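Local coordinates for putative methyl-accepting chemotaxis signal transduction protein (Campylobacter jejuni subsp. jejuni serotype O:2, PDB 4XMR), which binds isoleucine in a tandem PAS sensory domain and, as the chemoreceptor Tlp3 (CcmL), probably passes the signal across the membrane, at residues N17-L22 with G212-F217; I125-A130 with Y139-S144; A171-N176 with A188-E193; N222-L227 with T241-I246. One frame throughout, in Å; residues are numbered along the deposited sequence. Where two conformers were deposited one is given.

Contact 1 of 4, residues N17-L22 with G212-F217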
loop_
_atom_site.group_PDB
_atom_site.type_symbol
_atom_site.label_atom_id
_atom_site.label_comp_id
_atom_site.label_asym_id
_atom_site.label_seq_id
_atom_site.Cartn_x
_atom_site.Cartn_y
_atom_site.Cartn_z
ATOM N N ASN B 17 -13.590 -11.508 -15.406
ATOM C CA ASN B 17 -13.310 -11.422 -13.982
ATOM C C ASN B 17 -11.915 -11.936 -13.646
ATOM O O ASN B 17 -11.208 -11.311 -12.852
ATOM C CB ASN B 17 -14.371 -12.126 -13.136
ATOM C CG ASN B 17 -14.230 -11.804 -11.649
ATOM O OD1 ASN B 17 -14.517 -10.686 -11.206
ATOM N ND2 ASN B 17 -13.779 -12.783 -10.873
ATOM N N GLN B 18 -11.505 -13.048 -14.253
ATOM C CA GLN B 18 -10.148 -13.541 -14.014
ATOM C C GLN B 18 -9.118 -12.495 -14.425
ATOM O O GLN B 18 -8.116 -12.301 -13.735
ATOM C CB GLN B 18 -9.888 -14.859 -14.745
ATOM C CG GLN B 18 -10.709 -16.030 -14.209
ATOM C CD GLN B 18 -10.341 -16.377 -12.779
ATOM O OE1 GLN B 18 -10.992 -15.932 -11.836
ATOM N NE2 GLN B 18 -9.293 -17.172 -12.614
ATOM N N THR B 19 -9.384 -11.791 -15.523
ATOM C CA THR B 19 -8.511 -10.703 -15.961
ATOM C C THR B 19 -8.461 -9.604 -14.903
ATOM O O THR B 19 -7.385 -9.103 -14.567
ATOM C CB THR B 19 -9.004 -10.110 -17.284
ATOM O OG1 THR B 19 -8.960 -11.127 -18.286
ATOM C CG2 THR B 19 -8.120 -8.954 -17.732
ATOM N N ASP B 20 -9.624 -9.244 -14.368
ATOM C CA ASP B 20 -9.679 -8.235 -13.310
ATOM C C ASP B 20 -8.880 -8.649 -12.082
ATOM O O ASP B 20 -8.159 -7.843 -11.487
ATOM C CB ASP B 20 -11.125 -7.960 -12.894
ATOM C CG ASP B 20 -11.908 -7.188 -13.939
ATOM O OD1 ASP B 20 -11.294 -6.583 -14.839
ATOM O OD2 ASP B 20 -13.150 -7.182 -13.836
ATOM N N LEU B 21 -9.010 -9.905 -11.681
ATOM C CA LEU B 21 -8.270 -10.360 -10.508
ATOM C C LEU B 21 -6.769 -10.428 -10.755
ATOM O O LEU B 21 -5.975 -10.087 -9.868
ATOM C CB LEU B 21 -8.814 -11.689 -9.984
ATOM C CG LEU B 21 -10.283 -11.640 -9.563
ATOM C CD1 LEU B 21 -10.646 -12.952 -8.927
ATOM C CD2 LEU B 21 -10.573 -10.473 -8.625
ATOM N N LEU B 22 -6.364 -10.849 -11.943
ATOM C CA LEU B 22 -4.953 -10.809 -12.281
ATOM C C LEU B 22 -4.415 -9.380 -12.190
ATOM O O LEU B 22 -3.319 -9.153 -11.652
ATOM C CB LEU B 22 -4.721 -11.406 -13.672
ATOM C CG LEU B 22 -3.264 -11.415 -14.139
ATOM C CD1 LEU B 22 -2.368 -12.181 -13.170
ATOM C CD2 LEU B 22 -3.181 -12.028 -15.539
ATOM N N GLY B 212 1.587 -15.302 -24.488
ATOM C CA GLY B 212 1.744 -13.882 -24.229
ATOM C C GLY B 212 0.810 -13.294 -23.182
ATOM O O GLY B 212 -0.095 -13.963 -22.668
ATOM N N ASP B 213 1.032 -12.019 -22.876
ATOM C CA ASP B 213 0.413 -11.382 -21.714
ATOM C C ASP B 213 -1.110 -11.271 -21.769
ATOM O O ASP B 213 -1.680 -10.792 -22.758
ATOM C CB ASP B 213 1.016 -9.991 -21.451
ATOM C CG ASP B 213 2.472 -10.044 -21.003
ATOM O OD1 ASP B 213 3.004 -11.150 -20.773
ATOM O OD2 ASP B 213 3.086 -8.961 -20.886
ATOM N N ASN B 214 -1.744 -11.725 -20.690
ATOM C CA ASN B 214 -3.193 -11.651 -20.485
ATOM C C ASN B 214 -4.057 -12.510 -21.385
ATOM O O ASN B 214 -5.283 -12.444 -21.316
ATOM C CB ASN B 214 -3.692 -10.207 -20.489
ATOM C CG ASN B 214 -3.560 -9.565 -19.144
ATOM O OD1 ASN B 214 -4.278 -9.919 -18.210
ATOM N ND2 ASN B 214 -2.624 -8.635 -19.023
ATOM N N ASN B 215 -3.418 -13.333 -22.205
ATOM C CA ASN B 215 -4.140 -14.220 -23.110
ATOM C C ASN B 215 -4.382 -15.556 -22.424
ATOM O O ASN B 215 -3.449 -16.211 -21.970
ATOM C CB ASN B 215 -3.354 -14.412 -24.404
ATOM C CG ASN B 215 -3.153 -13.113 -25.151
ATOM O OD1 ASN B 215 -4.077 -12.305 -25.272
ATOM N ND2 ASN B 215 -1.946 -12.900 -25.656
ATOM N N PHE B 216 -5.638 -15.963 -22.332
ATOM C CA PHE B 216 -5.950 -17.206 -21.640
ATOM C C PHE B 216 -5.538 -18.442 -22.415
ATOM O O PHE B 216 -5.669 -18.509 -23.650
ATOM C CB PHE B 216 -7.428 -17.279 -21.283
ATOM C CG PHE B 216 -7.794 -16.356 -20.181
ATOM C CD1 PHE B 216 -7.717 -16.769 -18.857
ATOM C CD2 PHE B 216 -8.164 -15.051 -20.456
ATOM C CE1 PHE B 216 -8.036 -15.898 -17.829
ATOM C CE2 PHE B 216 -8.477 -14.176 -19.440
ATOM C CZ PHE B 216 -8.410 -14.598 -18.127
ATOM N N PHE B 217 -5.069 -19.438 -21.676
ATOM C CA PHE B 217 -4.622 -20.689 -22.267
ATOM C C PHE B 217 -5.056 -21.888 -21.441
ATOM O O PHE B 217 -5.261 -21.777 -20.227
ATOM C CB PHE B 217 -3.100 -20.695 -22.406
ATOM C CG PHE B 217 -2.367 -20.336 -21.141
ATOM C CD1 PHE B 217 -2.207 -21.265 -20.118
ATOM C CD2 PHE B 217 -1.829 -19.070 -20.979
ATOM C CE1 PHE B 217 -1.519 -20.930 -18.950
ATOM C CE2 PHE B 217 -1.143 -18.725 -19.816
ATOM C CZ PHE B 217 -0.989 -19.653 -18.808
HETATM O O HOH W 1 -5.091 -8.495 -16.106
HETATM O O HOH W 2 -7.225 -10.864 -20.365
HETATM O O HOH W 3 -6.244 -11.940 -18.700
#
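Thr19, on the long helix 9-48, and Asn214, in the type II turn Gly212-Asn215 that leads out of helix 202-211, bring the two backbones nearest, with 7.0 Å between their CA atoms. Asn214 takes the third place of that turn with a positive phi of 68°, as a type II turn needs there. From the turn side Phe216 presents the edge of its ring to the helix. Thr19 OG1 lies 3.3 Å from Phe216 CE2, and Gln18 CB sits 3.7 Å from Phe216 CZ, both near the ring plane; the ring also touches Leu227 and Ala229 of strand 224-233. With chi1 at -62°, Thr19 OG1 stands beside its own backbone N, and it donates a hydrogen bond to Leu15 O one turn earlier. One turn along the helix, Leu22 CD2 comes within 3.6 Å of Asn214 OD1 in the modelled conformer, one of two deposited for Asn214. No hydrogen bond joins the segments directly. One water donates to Thr19 O at 2.8 Å and to Asn214 OD1 at 2.7 Å. Two further water sites lie between Thr19 OG1 and Asn214 O, but they are too close together to be trusted as a simultaneous pair and are probably alternatives. Because the threonine hydroxyl donates to Leu15 O, it meets water as an acceptor, and Asn214 O does the same; the chemistry implies a hydrated polar seam beside the edge of one aromatic ring, joining the long helix to the membrane-proximal module through solvent.

Contact 2 of 4, residues I125-A130 with Y139-S144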
loop_
_atom_site.group_PDB
_atom_site.type_symbol
_atom_site.label_atom_id
_atom_site.label_comp_id
_atom_site.label_asym_id
_atom_site.label_seq_id
_atom_site.Cartn_x
_atom_site.Cartn_y
_atom_site.Cartn_z
ATOM N N ILE B 125 17.009 4.680 -9.085
ATOM C CA ILE B 125 16.958 3.688 -8.035
ATOM C C ILE B 125 17.183 2.342 -8.694
ATOM O O ILE B 125 16.630 2.056 -9.764
ATOM C CB ILE B 125 15.604 3.686 -7.335
ATOM C CG1 ILE B 125 15.415 5.001 -6.598
ATOM C CG2 ILE B 125 15.482 2.496 -6.368
ATOM C CD1 ILE B 125 14.080 5.148 -6.011
ATOM N N PHE B 126 18.035 1.537 -8.080
ATOM C CA PHE B 126 18.212 0.165 -8.497
ATOM C C PHE B 126 17.407 -0.741 -7.584
ATOM O O PHE B 126 17.443 -0.592 -6.362
ATOM C CB PHE B 126 19.688 -0.236 -8.486
ATOM C CG PHE B 126 19.929 -1.612 -9.021
ATOM C CD1 PHE B 126 19.856 -1.859 -10.386
ATOM C CD2 PHE B 126 20.216 -2.662 -8.170
ATOM C CE1 PHE B 126 20.066 -3.128 -10.885
ATOM C CE2 PHE B 126 20.427 -3.938 -8.664
ATOM C CZ PHE B 126 20.356 -4.171 -10.024
ATOM N N VAL B 127 16.684 -1.679 -8.182
ATOM C CA VAL B 127 15.917 -2.651 -7.421
ATOM C C VAL B 127 16.531 -4.020 -7.661
ATOM O O VAL B 127 16.554 -4.505 -8.798
ATOM C CB VAL B 127 14.449 -2.685 -7.872
ATOM C CG1 VAL B 127 13.648 -3.649 -6.996
ATOM C CG2 VAL B 127 13.845 -1.283 -7.853
ATOM N N THR B 128 17.043 -4.648 -6.613
ATOM C CA THR B 128 17.657 -5.953 -6.755
ATOM C C THR B 128 16.608 -7.046 -6.853
ATOM O O THR B 128 15.493 -6.898 -6.349
ATOM C CB THR B 128 18.542 -6.316 -5.545
ATOM O OG1 THR B 128 17.720 -6.540 -4.393
ATOM C CG2 THR B 128 19.544 -5.224 -5.255
ATOM N N PRO B 129 16.969 -8.162 -7.503
ATOM C CA PRO B 129 16.196 -9.382 -7.277
ATOM C C PRO B 129 16.282 -9.733 -5.795
ATOM O O PRO B 129 17.211 -9.280 -5.097
ATOM C CB PRO B 129 16.945 -10.433 -8.106
ATOM C CG PRO B 129 17.770 -9.649 -9.091
ATOM C CD PRO B 129 18.128 -8.381 -8.383
ATOM N N ALA B 130 15.328 -10.511 -5.301
ATOM C CA ALA B 130 15.369 -10.927 -3.904
ATOM C C ALA B 130 16.599 -11.786 -3.634
ATOM O O ALA B 130 17.010 -12.593 -4.474
ATOM C CB ALA B 130 14.097 -11.678 -3.525
ATOM N N TYR B 139 15.185 -13.088 3.352
ATOM C CA TYR B 139 15.148 -12.689 1.956
ATOM C C TYR B 139 14.630 -11.269 1.850
ATOM O O TYR B 139 13.600 -10.920 2.438
ATOM C CB TYR B 139 14.313 -13.673 1.136
ATOM C CG TYR B 139 14.925 -15.048 1.192
ATOM C CD1 TYR B 139 15.953 -15.403 0.331
ATOM C CD2 TYR B 139 14.516 -15.973 2.147
ATOM C CE1 TYR B 139 16.537 -16.653 0.397
ATOM C CE2 TYR B 139 15.096 -17.223 2.221
ATOM C CZ TYR B 139 16.105 -17.556 1.341
ATOM O OH TYR B 139 16.684 -18.797 1.412
ATOM N N VAL B 140 15.375 -10.439 1.128
ATOM C CA VAL B 140 15.028 -9.034 0.990
ATOM C C VAL B 140 15.092 -8.586 -0.460
ATOM O O VAL B 140 15.795 -9.177 -1.295
ATOM C CB VAL B 140 15.962 -8.109 1.819
ATOM C CG1 VAL B 140 15.829 -8.391 3.308
ATOM C CG2 VAL B 140 17.407 -8.271 1.362
ATOM N N ILE B 141 14.331 -7.541 -0.746
ATOM C CA ILE B 141 14.505 -6.772 -1.960
ATOM C C ILE B 141 15.149 -5.466 -1.533
ATOM O O ILE B 141 14.696 -4.819 -0.567
ATOM C CB ILE B 141 13.156 -6.473 -2.618
ATOM C CG1 ILE B 141 12.519 -7.779 -3.111
ATOM C CG2 ILE B 141 13.323 -5.463 -3.758
ATOM C CD1 ILE B 141 11.020 -7.674 -3.347
ATOM N N THR B 142 16.223 -5.093 -2.224
ATOM C CA THR B 142 16.965 -3.880 -1.903
ATOM C C THR B 142 16.719 -2.791 -2.938
ATOM O O THR B 142 16.762 -3.048 -4.152
ATOM C CB THR B 142 18.476 -4.168 -1.808
ATOM O OG1 THR B 142 18.711 -5.075 -0.729
ATOM C CG2 THR B 142 19.269 -2.889 -1.558
ATOM N N TYR B 143 16.434 -1.588 -2.442
ATOM C CA TYR B 143 16.310 -0.403 -3.263
ATOM C C TYR B 143 17.544 0.413 -2.969
ATOM O O TYR B 143 17.797 0.743 -1.809
ATOM C CB TYR B 143 15.043 0.366 -2.881
ATOM C CG TYR B 143 13.811 -0.494 -3.030
ATOM C CD1 TYR B 143 13.435 -1.380 -2.028
ATOM C CD2 TYR B 143 13.052 -0.460 -4.189
ATOM C CE1 TYR B 143 12.334 -2.198 -2.168
ATOM C CE2 TYR B 143 11.938 -1.289 -4.341
ATOM C CZ TYR B 143 11.590 -2.152 -3.322
ATOM O OH TYR B 143 10.492 -2.971 -3.415
ATOM N N SER B 144 18.341 0.733 -3.982
ATOM C CA SER B 144 19.553 1.496 -3.737
ATOM C C SER B 144 19.669 2.714 -4.639
ATOM O O SER B 144 19.077 2.768 -5.726
ATOM C CB SER B 144 20.805 0.623 -3.838
ATOM O OG SER B 144 20.938 0.072 -5.138
HETATM O O HOH W 4 19.413 -2.164 -4.989
#
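Phe126 and Ser144 form a hydrogen-bonded pair, and Val127 and Tyr143 the next, non-hydrogen-bonded one, in the antiparallel beta hairpin of strands 126-132 and 139-149. It lies at one margin of the sheet in the first PAS-like (PDC) sensor module.

The backbone bonds are regular at this end. Phe126 N donates to Ser144 O and Ser144 N to Phe126 O, each 2.9 Å, and Thr128 N reaches Thr142 O with an N-H...O angle of 168°. CA-H...O contacts accompany them, and one continues past the last bond, Ala130 CA to Val140 O at 3.2 Å.

Apolar packing holds the face carrying Val127 and Tyr143. Their side chains lie side by side, pointing the same way, with Val127 CG2 3.8 Å from Tyr143 CD2. Val127 CG1, anti to its backbone N (chi1 -176°), meets Ile141 CG2 at 3.7 Å. Helix 9-48 covers this face, and Asn36 on it bonds Tyr143 OH.

On the face of Phe126 and Ser144 the polar groups are hydroxyls. Ser144 OG bonds Trp115 O and accepts from a water that also donates to Phe126 O. Thr142 OG1 bonds Tyr131 OH and Asp160 OD1, both of the isoleucine pocket, and the Thr142 side chain is about 4 Å from the ligand, so this strand contributes to the pocket's surroundings.

Where strand 126-132 is broken, a side chain replaces the backbone acceptor: Thr128 OG1 accepts from Thr142 N at 3.0 Å and donates to Pro129 O at 2.9 Å, from above that carbonyl's plane.

Contact 3 of 4, residues A171-N176 with A188-E193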
loop_
_atom_site.group_PDB
_atom_site.type_symbol
_atom_site.label_atom_id
_atom_site.label_comp_id
_atom_site.label_asym_id
_atom_site.label_seq_id
_atom_site.Cartn_x
_atom_site.Cartn_y
_atom_site.Cartn_z
ATOM N N ALA B 171 -0.783 -12.746 -1.054
ATOM C CA ALA B 171 -1.625 -13.773 -0.450
ATOM C C ALA B 171 -3.019 -13.274 -0.063
ATOM O O ALA B 171 -3.970 -14.057 0.005
ATOM C CB ALA B 171 -0.925 -14.390 0.751
ATOM N N LYS B 172 -3.149 -11.976 0.172
ATOM C CA LYS B 172 -4.432 -11.411 0.580
ATOM C C LYS B 172 -5.331 -11.065 -0.597
ATOM O O LYS B 172 -6.506 -10.769 -0.419
ATOM C CB LYS B 172 -4.215 -10.159 1.441
ATOM C CG LYS B 172 -3.650 -10.428 2.829
ATOM C CD LYS B 172 -3.505 -9.124 3.611
ATOM C CE LYS B 172 -3.057 -9.366 5.043
ATOM N NZ LYS B 172 -4.081 -10.115 5.825
ATOM N N THR B 173 -4.776 -11.089 -1.801
ATOM C CA THR B 173 -5.566 -10.714 -2.965
ATOM C C THR B 173 -6.568 -11.805 -3.337
ATOM O O THR B 173 -6.303 -12.990 -3.141
ATOM C CB THR B 173 -4.681 -10.454 -4.204
ATOM O OG1 THR B 173 -4.018 -11.666 -4.599
ATOM C CG2 THR B 173 -3.661 -9.341 -3.936
ATOM N N PRO B 174 -7.716 -11.410 -3.895
ATOM C CA PRO B 174 -8.645 -12.420 -4.425
ATOM C C PRO B 174 -8.054 -13.199 -5.598
ATOM O O PRO B 174 -7.066 -12.790 -6.215
ATOM C CB PRO B 174 -9.827 -11.585 -4.915
ATOM C CG PRO B 174 -9.229 -10.215 -5.178
ATOM C CD PRO B 174 -8.185 -10.034 -4.126
ATOM N N GLY B 175 -8.672 -14.330 -5.907
ATOM C CA GLY B 175 -8.243 -15.132 -7.033
ATOM C C GLY B 175 -7.039 -15.999 -6.726
ATOM O O GLY B 175 -6.237 -15.708 -5.821
ATOM N N ASN B 176 -6.904 -17.068 -7.507
ATOM C CA ASN B 176 -5.766 -17.954 -7.387
ATOM C C ASN B 176 -4.596 -17.370 -8.164
ATOM O O ASN B 176 -4.239 -17.856 -9.258
ATOM C CB ASN B 176 -6.118 -19.340 -7.900
ATOM C CG ASN B 176 -5.003 -20.326 -7.688
ATOM O OD1 ASN B 176 -4.389 -20.367 -6.615
ATOM N ND2 ASN B 176 -4.725 -21.131 -8.707
ATOM N N ALA B 188 5.672 -15.880 -4.946
ATOM C CA ALA B 188 4.557 -15.541 -4.062
ATOM C C ALA B 188 3.290 -16.236 -4.550
ATOM O O ALA B 188 3.167 -16.517 -5.740
ATOM C CB ALA B 188 4.331 -14.031 -4.020
ATOM N N ALA B 189 2.357 -16.535 -3.645
ATOM C CA ALA B 189 1.111 -17.197 -4.038
ATOM C C ALA B 189 -0.014 -16.969 -3.032
ATOM O O ALA B 189 0.227 -16.905 -1.827
ATOM C CB ALA B 189 1.351 -18.695 -4.235
ATOM N N THR B 190 -1.239 -16.851 -3.532
ATOM C CA THR B 190 -2.427 -16.770 -2.688
ATOM C C THR B 190 -2.633 -18.081 -1.943
ATOM O O THR B 190 -2.910 -18.104 -0.737
ATOM C CB THR B 190 -3.653 -16.482 -3.536
ATOM O OG1 THR B 190 -3.454 -15.236 -4.210
ATOM C CG2 THR B 190 -4.902 -16.401 -2.673
ATOM N N ASN B 191 -2.505 -19.175 -2.676
ATOM C CA ASN B 191 -2.510 -20.497 -2.077
ATOM C C ASN B 191 -1.067 -20.827 -1.728
ATOM O O ASN B 191 -0.275 -21.159 -2.604
ATOM C CB ASN B 191 -3.089 -21.506 -3.071
ATOM C CG ASN B 191 -3.009 -22.943 -2.582
ATOM O OD1 ASN B 191 -2.619 -23.215 -1.443
ATOM N ND2 ASN B 191 -3.396 -23.876 -3.447
ATOM N N LYS B 192 -0.722 -20.710 -0.447
ATOM C CA LYS B 192 0.668 -20.856 -0.026
ATOM C C LYS B 192 1.239 -22.248 -0.284
ATOM O O LYS B 192 2.449 -22.443 -0.209
ATOM C CB LYS B 192 0.872 -20.399 1.426
ATOM C CG LYS B 192 0.805 -18.877 1.571
ATOM C CD LYS B 192 1.080 -18.378 2.989
ATOM C CE LYS B 192 0.813 -16.874 3.090
ATOM N NZ LYS B 192 1.083 -16.296 4.438
ATOM N N GLU B 193 0.376 -23.208 -0.610
ATOM C CA GLU B 193 0.842 -24.527 -1.031
ATOM C C GLU B 193 1.627 -24.489 -2.347
ATOM O O GLU B 193 2.495 -25.334 -2.585
ATOM C CB GLU B 193 -0.324 -25.513 -1.143
ATOM C CG GLU B 193 -0.909 -25.943 0.194
ATOM C CD GLU B 193 -1.593 -27.302 0.128
ATOM O OE1 GLU B 193 -2.001 -27.721 -0.977
ATOM O OE2 GLU B 193 -1.712 -27.961 1.182
HETATM O O HOH W 5 -3.728 -16.802 1.289
HETATM O O HOH W 6 -2.369 -18.911 -5.558
HETATM O O HOH W 7 -4.587 -23.049 -5.979
#
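Asn176 OD1, which lies 3.9 Å from Asn191 CB, accepts from two waters that carry the contact between these two residues; Asn176 ND2 bonds Thr241 O of strand 236-243, which leaves OD1 to take the waters. One water, 2.7 Å from Asn176 OD1, accepts from Asn191 N; the other, 2.8 Å from Asn176 OD1, accepts from Asn191 ND2. The two amide planes are turned 46° apart, and water spans the gap instead of a direct amide pair. Asn191 OD1 meanwhile accepts from Glu193 N in an Asx turn, the donor lying above the amide plane.

Next to it Thr190 is wedged into the bend of 171-176. Its OG1 lies 3.3 Å from Gly175 O, while its main hydrogen bond goes to Thr177 O. Thr190 OG1 lies beside its backbone N (chi1 -60°), which leaves CG2 anti to that N, 3.7 Å from Ala171 O. Ala171 CB meets Lys192 CE at 3.8 Å.

The bend carries the chain from helix 163-171 into strand 177-180, and the other segment runs off the end of strand 186-189. Thr173 OG1 bonds Val170 O and Thr25 OG1 of helix 9-48, its side chain packs on Thr28, and Pro174 packs on Val24 of the second subunit.

Contact 4 of 4, residues N222-L227 with T241-I246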
loop_
_atom_site.group_PDB
_atom_site.type_symbol
_atom_site.label_atom_id
_atom_site.label_comp_id
_atom_site.label_asym_id
_atom_site.label_seq_id
_atom_site.Cartn_x
_atom_site.Cartn_y
_atom_site.Cartn_z
ATOM N N ASN B 222 -1.065 -32.922 -13.330
ATOM C CA ASN B 222 -1.589 -34.105 -12.650
ATOM C C ASN B 222 -2.905 -34.589 -13.261
ATOM O O ASN B 222 -3.835 -34.959 -12.540
ATOM C CB ASN B 222 -1.769 -33.840 -11.150
ATOM C CG ASN B 222 -0.470 -33.453 -10.462
ATOM O OD1 ASN B 222 0.581 -34.044 -10.713
ATOM N ND2 ASN B 222 -0.538 -32.454 -9.589
ATOM N N ASN B 223 -2.976 -34.559 -14.590
ATOM C CA ASN B 223 -4.166 -34.976 -15.333
ATOM C C ASN B 223 -5.431 -34.151 -15.061
ATOM O O ASN B 223 -6.545 -34.633 -15.263
ATOM C CB ASN B 223 -4.445 -36.473 -15.135
ATOM C CG ASN B 223 -4.316 -37.265 -16.425
ATOM O OD1 ASN B 223 -5.290 -37.443 -17.157
ATOM N ND2 ASN B 223 -3.110 -37.745 -16.708
ATOM N N GLU B 224 -5.255 -32.912 -14.606
ATOM C CA GLU B 224 -6.376 -31.985 -14.461
ATOM C C GLU B 224 -6.250 -30.844 -15.458
ATOM O O GLU B 224 -5.232 -30.147 -15.480
ATOM C CB GLU B 224 -6.443 -31.404 -13.048
ATOM C CG GLU B 224 -7.458 -30.266 -12.923
ATOM C CD GLU B 224 -7.404 -29.559 -11.582
ATOM O OE1 GLU B 224 -8.390 -29.657 -10.822
ATOM O OE2 GLU B 224 -6.386 -28.898 -11.296
ATOM N N GLU B 225 -7.281 -30.653 -16.279
ATOM C CA GLU B 225 -7.320 -29.519 -17.201
ATOM C C GLU B 225 -7.537 -28.223 -16.440
ATOM O O GLU B 225 -8.381 -28.154 -15.555
ATOM C CB GLU B 225 -8.434 -29.689 -18.234
ATOM C CG GLU B 225 -8.165 -30.754 -19.277
ATOM C CD GLU B 225 -6.985 -30.423 -20.167
ATOM O OE1 GLU B 225 -6.671 -29.225 -20.334
ATOM O OE2 GLU B 225 -6.366 -31.367 -20.703
ATOM N N ARG B 226 -6.780 -27.196 -16.807
ATOM C CA ARG B 226 -6.860 -25.896 -16.153
ATOM C C ARG B 226 -6.838 -24.781 -17.194
ATOM O O ARG B 226 -6.509 -25.004 -18.370
ATOM C CB ARG B 226 -5.699 -25.725 -15.160
ATOM C CG ARG B 226 -5.673 -26.781 -14.050
ATOM C CD ARG B 226 -4.591 -26.525 -13.003
ATOM N NE ARG B 226 -4.805 -25.250 -12.321
ATOM C CZ ARG B 226 -5.654 -25.050 -11.311
ATOM N NH1 ARG B 226 -6.394 -26.044 -10.828
ATOM N NH2 ARG B 226 -5.761 -23.839 -10.777
ATOM N N LEU B 227 -7.203 -23.582 -16.757
ATOM C CA LEU B 227 -7.148 -22.399 -17.594
ATOM C C LEU B 227 -6.331 -21.355 -16.854
ATOM O O LEU B 227 -6.493 -21.151 -15.642
ATOM C CB LEU B 227 -8.549 -21.853 -17.861
ATOM C CG LEU B 227 -8.593 -20.787 -18.963
ATOM C CD1 LEU B 227 -8.479 -21.426 -20.354
ATOM C CD2 LEU B 227 -9.859 -19.959 -18.861
ATOM N N THR B 241 -4.799 -18.872 -12.294
ATOM C CA THR B 241 -5.256 -20.107 -12.911
ATOM C C THR B 241 -6.462 -20.657 -12.173
ATOM O O THR B 241 -6.670 -20.357 -10.986
ATOM C CB THR B 241 -4.170 -21.212 -12.956
ATOM O OG1 THR B 241 -3.923 -21.708 -11.632
ATOM C CG2 THR B 241 -2.873 -20.706 -13.574
ATOM N N GLU B 242 -7.247 -21.460 -12.886
ATOM C CA GLU B 242 -8.409 -22.099 -12.308
ATOM C C GLU B 242 -8.623 -23.451 -12.962
ATOM O O GLU B 242 -8.247 -23.660 -14.113
ATOM C CB GLU B 242 -9.653 -21.230 -12.519
ATOM C CG GLU B 242 -10.891 -21.723 -11.796
ATOM C CD GLU B 242 -10.667 -21.921 -10.299
ATOM O OE1 GLU B 242 -10.157 -22.991 -9.898
ATOM O OE2 GLU B 242 -11.014 -21.012 -9.519
ATOM N N SER B 243 -9.227 -24.374 -12.226
ATOM C CA SER B 243 -9.637 -25.650 -12.801
ATOM C C SER B 243 -10.631 -25.443 -13.944
ATOM O O SER B 243 -11.543 -24.615 -13.841
ATOM C CB SER B 243 -10.294 -26.513 -11.730
ATOM O OG SER B 243 -10.928 -27.632 -12.300
ATOM N N ALA B 244 -10.484 -26.212 -15.021
ATOM C CA ALA B 244 -11.438 -26.152 -16.129
ATOM C C ALA B 244 -12.850 -26.496 -15.651
ATOM O O ALA B 244 -13.837 -26.004 -16.201
ATOM C CB ALA B 244 -11.007 -27.087 -17.253
ATOM N N ASP B 245 -12.930 -27.332 -14.619
ATOM C CA ASP B 245 -14.209 -27.745 -14.050
ATOM C C ASP B 245 -14.824 -26.700 -13.117
ATOM O O ASP B 245 -15.952 -26.865 -12.658
ATOM C CB ASP B 245 -14.104 -29.100 -13.342
ATOM C CG ASP B 245 -14.057 -30.263 -14.309
ATOM O OD1 ASP B 245 -14.178 -30.036 -15.530
ATOM O OD2 ASP B 245 -13.915 -31.411 -13.841
ATOM N N ILE B 246 -14.078 -25.638 -12.831
ATOM C CA ILE B 246 -14.647 -24.498 -12.123
ATOM C C ILE B 246 -15.067 -23.435 -13.136
ATOM O O ILE B 246 -16.112 -22.798 -12.990
ATOM C CB ILE B 246 -13.687 -23.942 -11.051
ATOM C CG1 ILE B 246 -13.611 -24.917 -9.873
ATOM C CG2 ILE B 246 -14.152 -22.577 -10.564
ATOM C CD1 ILE B 246 -12.639 -24.518 -8.798
HETATM O O HOH W 8 -10.705 -29.412 -14.363
HETATM O O HOH W 9 -7.508 -23.529 -8.572
#
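Arg226 lays one face of its guanidinium against the peptide joining Glu242 to Ser243, with Ser243 N 3.3 Å above the plane and toward the rim. Partners line up around its edge. NH2 donates to Thr241 OG1 at 2.9 Å, almost straight at 171° and within the plane, and also to a water that in turn donates to Glu242 OE1. On the other nitrogen, NH1 forms a salt bridge of 2.9 Å with Glu224 OE2, met from above the carboxylate plane. The bend at chi3 (62°) turns NE out of the line of the chain, and chi4 (81°) then brings CZ over the Glu242-Ser243 peptide. NE bonds Tyr219 OH, so each nitrogen has a partner fixing the group's rotation.

Glu242 OE1 turns back to accept from Ser243 N with its anti lone pair. Next along the strands, Leu227 and Glu242 are joined by two backbone bonds, Leu227 N to Glu242 O being 2.8 Å. Where helix 244-247 starts, behind Ser243 at its N-cap position, Ala244 N bonds Glu225 O at 2.9 Å.

This is the open end of the hairpin 224-233/236-243, whose strands the Cys230-Cys239 disulfide also ties. Strand 217-221 flanks Arg226, Asn176 bonds Thr241, and helix 9-48 packs on Leu227 and Glu242.

How the contacts relate
From the N terminus, contact 1 opens on helix 9-48 and closes nearly 200 residues later at 212-217; the chain between builds the whole ligand-binding module and the first strands and helix of the second, whose other three strands follow. Within that span contact 2 closes first, as a hairpin in the ligand-binding module, and contact 3 follows in series as a short loop in the next module. Contact 4 comes after contact 1 has closed. Contacts 1, 3 and 4 touch one another: Leu21 packs on Pro174, Phe216 on Leu227, and Asn176 reaches Thr241. Contact 2 stands apart, with nearest atoms about 9 Å from contact 3 and about 21 Å from contact 4.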